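Local atomic coordinates of putative mandelate racemase (Zymomonas mobilis, PDB entry 2OX4), a protein that binds a magnesium ion in an enolase-superfamily barrel and probably acts as a lyase, perhaps a dehydratase. Residues C[263-266]-C[267-271]; C[218-222]-C[223-227]; C[341-345]-C[346-350]. One frame throughout, in Å; residues are numbered along the deposited sequence.

All three contacts lie in the C-terminal barrel of an enolase-superfamily protein, and along the chain they run in the order interaction 2, interaction 1, interaction 3. Interaction 2 leads from the loop after strand 211-215 into helix 222-232; interactions 1 and 3 follow strands 263-265 and 341-344 of one sheet into the loops beyond. The centres of 1 and 2 are about 16 Å apart, and the two touch where Arg268 packs on Gly218. Interaction 3 lies about 20 Å from interaction 1, centre to centre. Both sit at ends of barrel strands round the metal site: Glu267 binds magnesium, and the side chain of His344 lies about 7 Å from the ion at the nearest atoms.

Interaction 1: residues C[263-266]-C[267-271]. With MG (magnesium ion), chain O.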
loop_
_atom_site.group_PDB
_atom_site.type_symbol
_atom_site.label_atom_id
_atom_site.label_comp_id
_atom_site.label_asym_id
_atom_site.label_seq_id
_atom_site.Cartn_x
_atom_site.Cartn_y
_atom_site.Cartn_z
ATOM N N LEU C 263 3.916 20.138 12.314
ATOM C CA LEU C 263 3.788 20.874 11.048
ATOM C C LEU C 263 2.440 21.575 10.935
ATOM O O LEU C 263 1.405 21.044 11.368
ATOM C CB LEU C 263 3.988 19.939 9.850
ATOM C CG LEU C 263 5.335 19.208 9.782
ATOM C CD1 LEU C 263 5.432 18.437 8.449
ATOM C CD2 LEU C 263 6.484 20.222 9.907
ATOM N N ALA C 264 2.462 22.764 10.339
ATOM C CA ALA C 264 1.235 23.537 10.095
ATOM C C ALA C 264 1.113 24.002 8.649
ATOM O O ALA C 264 2.114 24.316 7.993
ATOM C CB ALA C 264 1.177 24.743 11.013
ATOM N N SER C 265 -0.122 24.070 8.158
ATOM C CA SER C 265 -0.378 24.564 6.805
ATOM C C SER C 265 -1.868 24.811 6.623
ATOM O O SER C 265 -2.683 24.191 7.290
ATOM C CB SER C 265 0.059 23.536 5.764
ATOM O OG SER C 265 0.040 24.123 4.474
ATOM N N GLY C 266 -2.223 25.708 5.707
ATOM C CA GLY C 266 -3.621 25.815 5.351
ATOM C C GLY C 266 -4.026 27.028 4.568
ATOM O O GLY C 266 -5.075 27.010 3.948
ATOM N N GLU C 267 -3.237 28.103 4.619
ATOM C CA GLU C 267 -3.671 29.325 3.947
ATOM C C GLU C 267 -3.681 29.162 2.434
ATOM O O GLU C 267 -4.368 29.903 1.743
ATOM C CB GLU C 267 -2.823 30.531 4.353
ATOM C CG GLU C 267 -1.394 30.499 3.831
ATOM C CD GLU C 267 -0.535 31.496 4.559
ATOM O OE1 GLU C 267 -0.086 31.173 5.680
ATOM O OE2 GLU C 267 -0.331 32.604 4.021
ATOM N N ARG C 268 -2.928 28.183 1.922
ATOM C CA ARG C 268 -2.977 27.877 0.490
ATOM C C ARG C 268 -3.564 26.482 0.195
ATOM O O ARG C 268 -3.180 25.806 -0.767
ATOM C CB ARG C 268 -1.590 28.077 -0.134
ATOM C CG ARG C 268 -1.275 29.551 -0.391
ATOM C CD ARG C 268 0.101 29.728 -1.005
ATOM N NE ARG C 268 1.150 29.606 0.007
ATOM C CZ ARG C 268 2.390 30.043 -0.156
ATOM N NH1 ARG C 268 2.742 30.627 -1.303
ATOM N NH2 ARG C 268 3.270 29.904 0.830
ATOM N N ILE C 269 -4.489 26.054 1.057
ATOM C CA ILE C 269 -5.227 24.795 0.866
ATOM C C ILE C 269 -6.710 25.144 1.044
ATOM O O ILE C 269 -7.079 25.847 1.989
ATOM C CB ILE C 269 -4.813 23.717 1.919
ATOM C CG1 ILE C 269 -3.285 23.475 1.923
ATOM C CG2 ILE C 269 -5.559 22.413 1.677
ATOM C CD1 ILE C 269 -2.755 22.598 3.078
ATOM N N TYR C 270 -7.554 24.680 0.127
ATOM C CA TYR C 270 -8.930 25.194 0.060
ATOM C C TYR C 270 -9.931 24.058 0.014
ATOM O O TYR C 270 -9.748 23.102 -0.745
ATOM C CB TYR C 270 -9.125 26.111 -1.159
ATOM C CG TYR C 270 -7.911 26.949 -1.443
ATOM C CD1 TYR C 270 -7.560 28.000 -0.596
ATOM C CD2 TYR C 270 -7.080 26.662 -2.535
ATOM C CE1 TYR C 270 -6.427 28.774 -0.850
ATOM C CE2 TYR C 270 -5.945 27.427 -2.798
ATOM C CZ TYR C 270 -5.632 28.482 -1.946
ATOM O OH TYR C 270 -4.510 29.234 -2.194
ATOM N N SER C 271 -11.000 24.213 0.795
ATOM C CA SER C 271 -12.109 23.240 0.900
ATOM C C SER C 271 -11.730 21.909 1.558
ATOM O O SER C 271 -10.550 21.593 1.716
ATOM C CB SER C 271 -12.819 23.016 -0.443
ATOM O OG SER C 271 -12.184 21.989 -1.213
HETATM MG MG MG O . 1.501 31.964 6.831
HETATM O O HOH W 1 -0.868 26.214 2.911
HETATM O O HOH W 2 1.533 33.889 5.460
HETATM O O HOH W 3 2.790 31.059 5.276
HETATM O O HOH W 4 0.424 33.284 8.051
#
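Gly266 and Ile269 close a type I beta turn directly after strand 263-265, with Ile269 N donating to Gly266 O over 3.1 Å at an N-H...O angle of 157°. The turn folds Ile269 back over the strand end: its CD1 methyl lies 3.5 Å from Ser265 OG, while Phe275 and Phe278 of helix 271-280 pack against the same isoleucine. A water bridges the two segments, 2.8 Å from Ser265 OG, and accepts from Arg268 N at 3.0 Å, so the serine hydroxyl and the third residue of the turn are tied together. At phi 166° any beta carbon on Gly266 would collide with Ser265 O, which accounts for a glycine here.

Glu267 CG sits between its own backbone N and carbonyl carbon (chi1 70°), and from there the chain runs extended to the metal. Its OE1 binds magnesium at 2.1 Å; OE2 stays 3.4 Å from the magnesium ion, so the carboxylate is monodentate. That second oxygen accepts from a metal-bound water at 2.7 Å and also bonds to Tyr44 OH, two partners that limit rotation of the group about CG-CD. Arg268 leads off elsewhere, to a salt bridge with Glu242 and a cation-pi contact with Phe82 of a second subunit. One face of the Tyr270 ring lies over Arg268 C, 3.6 Å above the ring plane.

Glu215 and Glu241 supply the other two protein ligands, and with three waters the ion has six. Three carboxylates at the ends of successive barrel strands are the metal site of the enolase superfamily; carried on a closed turn and gripped through both oxygens, Glu267 is likely to be held in both position and angle as one of them.

Interaction 2: residues C[218-222]-C[223-227]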
loop_
_atom_site.group_PDB
_atom_site.type_symbol
_atom_site.label_atom_id
_atom_site.label_comp_id
_atom_site.label_asym_id
_atom_site.label_seq_id
_atom_site.Cartn_x
_atom_site.Cartn_y
_atom_site.Cartn_z
ATOM N N GLY C 218 6.268 29.121 2.532
ATOM C CA GLY C 218 6.408 28.350 1.288
ATOM C C GLY C 218 7.631 28.703 0.443
ATOM O O GLY C 218 7.678 28.366 -0.740
ATOM N N HIS C 219 8.613 29.381 1.041
ATOM C CA HIS C 219 9.849 29.765 0.340
ATOM C C HIS C 219 10.833 28.605 0.237
ATOM O O HIS C 219 11.646 28.536 -0.693
ATOM C CB HIS C 219 10.537 30.913 1.087
ATOM C CG HIS C 219 9.769 32.195 1.068
ATOM N ND1 HIS C 219 9.826 33.107 2.101
ATOM C CD2 HIS C 219 8.940 32.723 0.137
ATOM C CE1 HIS C 219 9.061 34.144 1.807
ATOM N NE2 HIS C 219 8.505 33.933 0.626
ATOM N N THR C 220 10.782 27.723 1.227
ATOM C CA THR C 220 11.621 26.535 1.259
ATOM C C THR C 220 10.937 25.412 0.462
ATOM O O THR C 220 9.802 25.564 0.004
ATOM C CB THR C 220 11.872 26.073 2.717
ATOM O OG1 THR C 220 10.633 26.060 3.448
ATOM C CG2 THR C 220 12.872 27.030 3.417
ATOM N N ASP C 221 11.643 24.304 0.280
ATOM C CA ASP C 221 11.015 23.058 -0.155
ATOM C C ASP C 221 11.319 21.971 0.866
ATOM O O ASP C 221 11.891 22.273 1.898
ATOM C CB ASP C 221 11.463 22.680 -1.571
ATOM C CG ASP C 221 12.976 22.427 -1.698
ATOM O OD1 ASP C 221 13.670 22.144 -0.690
ATOM O OD2 ASP C 221 13.475 22.486 -2.849
ATOM N N LEU C 222 10.938 20.733 0.570
ATOM C CA LEU C 222 11.166 19.622 1.487
ATOM C C LEU C 222 12.603 19.610 1.997
ATOM O O LEU C 222 12.845 19.548 3.203
ATOM C CB LEU C 222 10.837 18.291 0.809
ATOM C CG LEU C 222 11.144 17.026 1.614
ATOM C CD1 LEU C 222 10.231 15.886 1.192
ATOM C CD2 LEU C 222 12.606 16.633 1.459
ATOM N N VAL C 223 13.554 19.670 1.070
ATOM C CA VAL C 223 14.967 19.446 1.396
ATOM C C VAL C 223 15.494 20.547 2.336
ATOM O O VAL C 223 16.096 20.262 3.389
ATOM C CB VAL C 223 15.816 19.368 0.102
ATOM C CG1 VAL C 223 17.283 19.203 0.445
ATOM C CG2 VAL C 223 15.320 18.190 -0.787
ATOM N N SER C 224 15.247 21.794 1.974
ATOM C CA SER C 224 15.682 22.887 2.845
ATOM C C SER C 224 14.899 22.939 4.156
ATOM O O SER C 224 15.464 23.272 5.177
ATOM C CB SER C 224 15.634 24.227 2.123
ATOM O OG SER C 224 14.381 24.465 1.514
ATOM N N ALA C 225 13.607 22.598 4.125
ATOM C CA ALA C 225 12.800 22.547 5.352
ATOM C C ALA C 225 13.345 21.559 6.374
ATOM O O ALA C 225 13.433 21.870 7.557
ATOM C CB ALA C 225 11.350 22.211 5.033
ATOM N N ILE C 226 13.724 20.368 5.913
ATOM C CA ILE C 226 14.261 19.329 6.786
ATOM C C ILE C 226 15.594 19.798 7.366
ATOM O O ILE C 226 15.848 19.643 8.556
ATOM C CB ILE C 226 14.452 17.991 6.021
ATOM C CG1 ILE C 226 13.090 17.352 5.680
ATOM C CG2 ILE C 226 15.338 17.005 6.797
ATOM C CD1 ILE C 226 13.217 16.207 4.658
ATOM N N GLN C 227 16.416 20.393 6.513
ATOM C CA GLN C 227 17.747 20.855 6.905
ATOM C C GLN C 227 17.652 21.913 8.001
ATOM O O GLN C 227 18.395 21.857 8.994
ATOM C CB GLN C 227 18.471 21.414 5.685
ATOM C CG GLN C 227 19.932 21.769 5.942
ATOM C CD GLN C 227 20.559 22.455 4.760
ATOM O OE1 GLN C 227 19.978 22.488 3.669
ATOM N NE2 GLN C 227 21.770 22.979 4.948
#
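Ser224 OG is gripped by two groups: it accepts from Asp221 N at 3.0 Å, with an N-H...O angle of 158°, and it also bonds to Leu183 O in a neighbouring loop. Its torsion makes the reach back possible, since chi1 of 52° places OG between the serine's own backbone N and carbonyl carbon. The return bond runs from Ser224 N to Asp221 OD1 over 3.1 Å, almost straight at 173°, with the donor meeting the oxygen nearly along its C-O direction. The other carboxylate oxygen, OD2, takes Gly185 N, so both ends of the group are engaged.

These reciprocal side-chain-to-backbone bonds form a capping box, with Asp221 as the N-cap of helix 222-232, the helix that follows the barrel strand carrying the metal ligand Glu215. Replacing Asp221 by alanine removes the carboxylate, and Ser224 N and Gly185 N would probably lose their acceptor, leaving the first helical turn less firmly capped. The regular helical pattern takes over at once, Ala225 N reaching Asp221 O at 2.8 Å and Ile226 N reaching Leu222 O at 3.0 Å.

Closer packing flanks the cap. Thr220 lies against the serine hydroxyl, its CB 3.2 Å from Ser224 OG, while its own OG1 turns to Ile243 O and Asn216 OD1. On another side of the turn the apolar Leu222 and Ile226 run alongside each other in the same direction; Leu222 CD2 and Ile226 CD1 are only 3.3 Å apart, tighter than usual for two methyls. Leu222 CD2 also touches Val223 CG2 at 3.9 Å. Across a subunit boundary, Leu222 N donates to Glu311 of a third subunit, whose Arg282 packs on both Leu222 and Val223.

Interaction 3: residues C[341-345]-C[346-350]; sequences HEHHQ and KTLLP
His344 and Thr347 supply the first group of hydrogen bonds, for His344 O accepts twice from one residue. Thr347 OG1 donates to it over 2.9 Å, nearly head-on to the carbonyl, and Thr347 N donates from above the carbonyl plane at 3.2 Å. The hydroxyl is placed for this by chi1 of 72°, which sets OG1 between the threonine's backbone N and carbonyl carbon. A third bond uses the imidazole: Lys346 N points at His344 ND1 over 3.1 Å with an N-H...N angle of 174°, and lies close to the ring plane. Farther along, Leu348 N donates to Gln345 O, continuing the 3-10 turn.

The same histidine is also met on a face. Lys346 CD stands 3.6 Å from the centroid of the His344 ring, 24° off its normal, a CH-pi contact. One residue therefore holds the ring both at its edge, through the backbone N-H, and over a face, through a methylene, which should restrict rotation about chi2. The lysine chain, kinked along its length, carries NZ on to Ala319 O.

Close packing completes the turn. Thr347 OG1 approaches the His343 ring obliquely, 3.1 Å from CE1, and Leu348 CD2 comes within 4.2 Å of His343 NE2. In that ring ND1 also bonds to Glu325 and NE2 to Gln361. Leu348 CB rests 3.3 Å from Gln345 O.

Strand 341-344 runs parallel to strand 126-131, the pairing that joins the last barrel strand to the first; helix 322-333 meets His341 and Thr347, and the 3-10 turn hands the chain on to helix 350-353.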
loop_
_atom_site.group_PDB
_atom_site.type_symbol
_atom_site.label_atom_id
_atom_site.label_comp_id
_atom_site.label_asym_id
_atom_site.label_seq_id
_atom_site.Cartn_x
_atom_site.Cartn_y
_atom_site.Cartn_z
ATOM N N HIS C 341 -4.965 31.544 18.152
ATOM C CA HIS C 341 -5.418 32.545 17.178
ATOM C C HIS C 341 -4.255 33.425 16.691
ATOM O O HIS C 341 -3.441 33.901 17.483
ATOM C CB HIS C 341 -6.535 33.418 17.773
ATOM C CG HIS C 341 -7.008 34.490 16.839
ATOM N ND1 HIS C 341 -8.064 34.307 15.973
ATOM C CD2 HIS C 341 -6.546 35.744 16.610
ATOM C CE1 HIS C 341 -8.240 35.403 15.258
ATOM N NE2 HIS C 341 -7.332 36.292 15.624
ATOM N N GLU C 342 -4.185 33.632 15.381
ATOM C CA GLU C 342 -3.155 34.459 14.772
ATOM C C GLU C 342 -3.590 35.917 14.795
ATOM O O GLU C 342 -4.634 36.276 14.225
ATOM C CB GLU C 342 -2.943 34.051 13.318
ATOM C CG GLU C 342 -1.940 34.942 12.613
ATOM C CD GLU C 342 -1.637 34.508 11.190
ATOM O OE1 GLU C 342 -2.483 33.840 10.545
ATOM O OE2 GLU C 342 -0.540 34.856 10.717
ATOM N N HIS C 343 -2.783 36.766 15.424
ATOM C CA HIS C 343 -3.063 38.199 15.359
ATOM C C HIS C 343 -1.967 38.919 14.589
ATOM O O HIS C 343 -0.835 39.041 15.068
ATOM C CB HIS C 343 -3.275 38.802 16.755
ATOM C CG HIS C 343 -3.756 40.220 16.721
ATOM N ND1 HIS C 343 -4.908 40.599 16.060
ATOM C CD2 HIS C 343 -3.234 41.355 17.248
ATOM C CE1 HIS C 343 -5.078 41.905 16.190
ATOM N NE2 HIS C 343 -4.069 42.388 16.892
ATOM N N HIS C 344 -2.317 39.353 13.375
ATOM C CA HIS C 344 -1.336 39.783 12.385
ATOM C C HIS C 344 -0.942 41.217 12.656
ATOM O O HIS C 344 -1.784 42.047 13.038
ATOM C CB HIS C 344 -1.895 39.648 10.967
ATOM C CG HIS C 344 -0.841 39.574 9.905
ATOM N ND1 HIS C 344 -0.041 40.647 9.570
ATOM C CD2 HIS C 344 -0.471 38.559 9.085
ATOM C CE1 HIS C 344 0.780 40.296 8.596
ATOM N NE2 HIS C 344 0.540 39.034 8.283
ATOM N N GLN C 345 0.344 41.498 12.456
ATOM C CA GLN C 345 0.893 42.844 12.640
ATOM C C GLN C 345 0.229 43.924 11.771
ATOM O O GLN C 345 0.152 45.089 12.173
ATOM C CB GLN C 345 2.426 42.845 12.496
ATOM C CG GLN C 345 2.974 42.587 11.083
ATOM C CD GLN C 345 3.030 43.851 10.228
ATOM O OE1 GLN C 345 2.432 43.910 9.154
ATOM N NE2 GLN C 345 3.738 44.872 10.711
ATOM N N LYS C 346 -0.265 43.537 10.592
ATOM C CA LYS C 346 -0.906 44.493 9.683
ATOM C C LYS C 346 -2.112 45.206 10.320
ATOM O O LYS C 346 -2.384 46.358 10.005
ATOM C CB LYS C 346 -1.280 43.827 8.349
ATOM C CG LYS C 346 -2.628 43.112 8.355
ATOM C CD LYS C 346 -2.548 41.747 7.733
ATOM C CE LYS C 346 -2.777 41.816 6.263
ATOM N NZ LYS C 346 -1.986 40.774 5.537
ATOM N N THR C 347 -2.794 44.536 11.250
ATOM C CA THR C 347 -3.991 45.096 11.898
ATOM C C THR C 347 -3.637 46.263 12.815
ATOM O O THR C 347 -4.516 47.018 13.245
ATOM C CB THR C 347 -4.764 44.034 12.729
ATOM O OG1 THR C 347 -4.028 43.723 13.918
ATOM C CG2 THR C 347 -4.980 42.758 11.924
ATOM N N LEU C 348 -2.347 46.392 13.109
ATOM C CA LEU C 348 -1.828 47.494 13.916
ATOM C C LEU C 348 -1.566 48.786 13.121
ATOM O O LEU C 348 -1.292 49.837 13.708
ATOM C CB LEU C 348 -0.575 47.047 14.688
ATOM C CG LEU C 348 -0.675 45.685 15.401
ATOM C CD1 LEU C 348 0.689 45.110 15.744
ATOM C CD2 LEU C 348 -1.579 45.726 16.634
ATOM N N LEU C 349 -1.666 48.714 11.796
ATOM C CA LEU C 349 -1.397 49.871 10.937
ATOM C C LEU C 349 -2.684 50.669 10.698
ATOM O O LEU C 349 -3.761 50.078 10.578
ATOM C CB LEU C 349 -0.782 49.425 9.603
ATOM C CG LEU C 349 0.251 48.288 9.590
ATOM C CD1 LEU C 349 0.486 47.807 8.168
ATOM C CD2 LEU C 349 1.572 48.704 10.240
ATOM N N PRO C 350 -2.584 52.016 10.642
ATOM C CA PRO C 350 -3.735 52.901 10.356
ATOM C C PRO C 350 -4.459 52.657 9.012
ATOM O O PRO C 350 -5.654 52.943 8.899
ATOM C CB PRO C 350 -3.110 54.299 10.363
ATOM C CG PRO C 350 -1.873 54.160 11.206
ATOM C CD PRO C 350 -1.350 52.791 10.887
#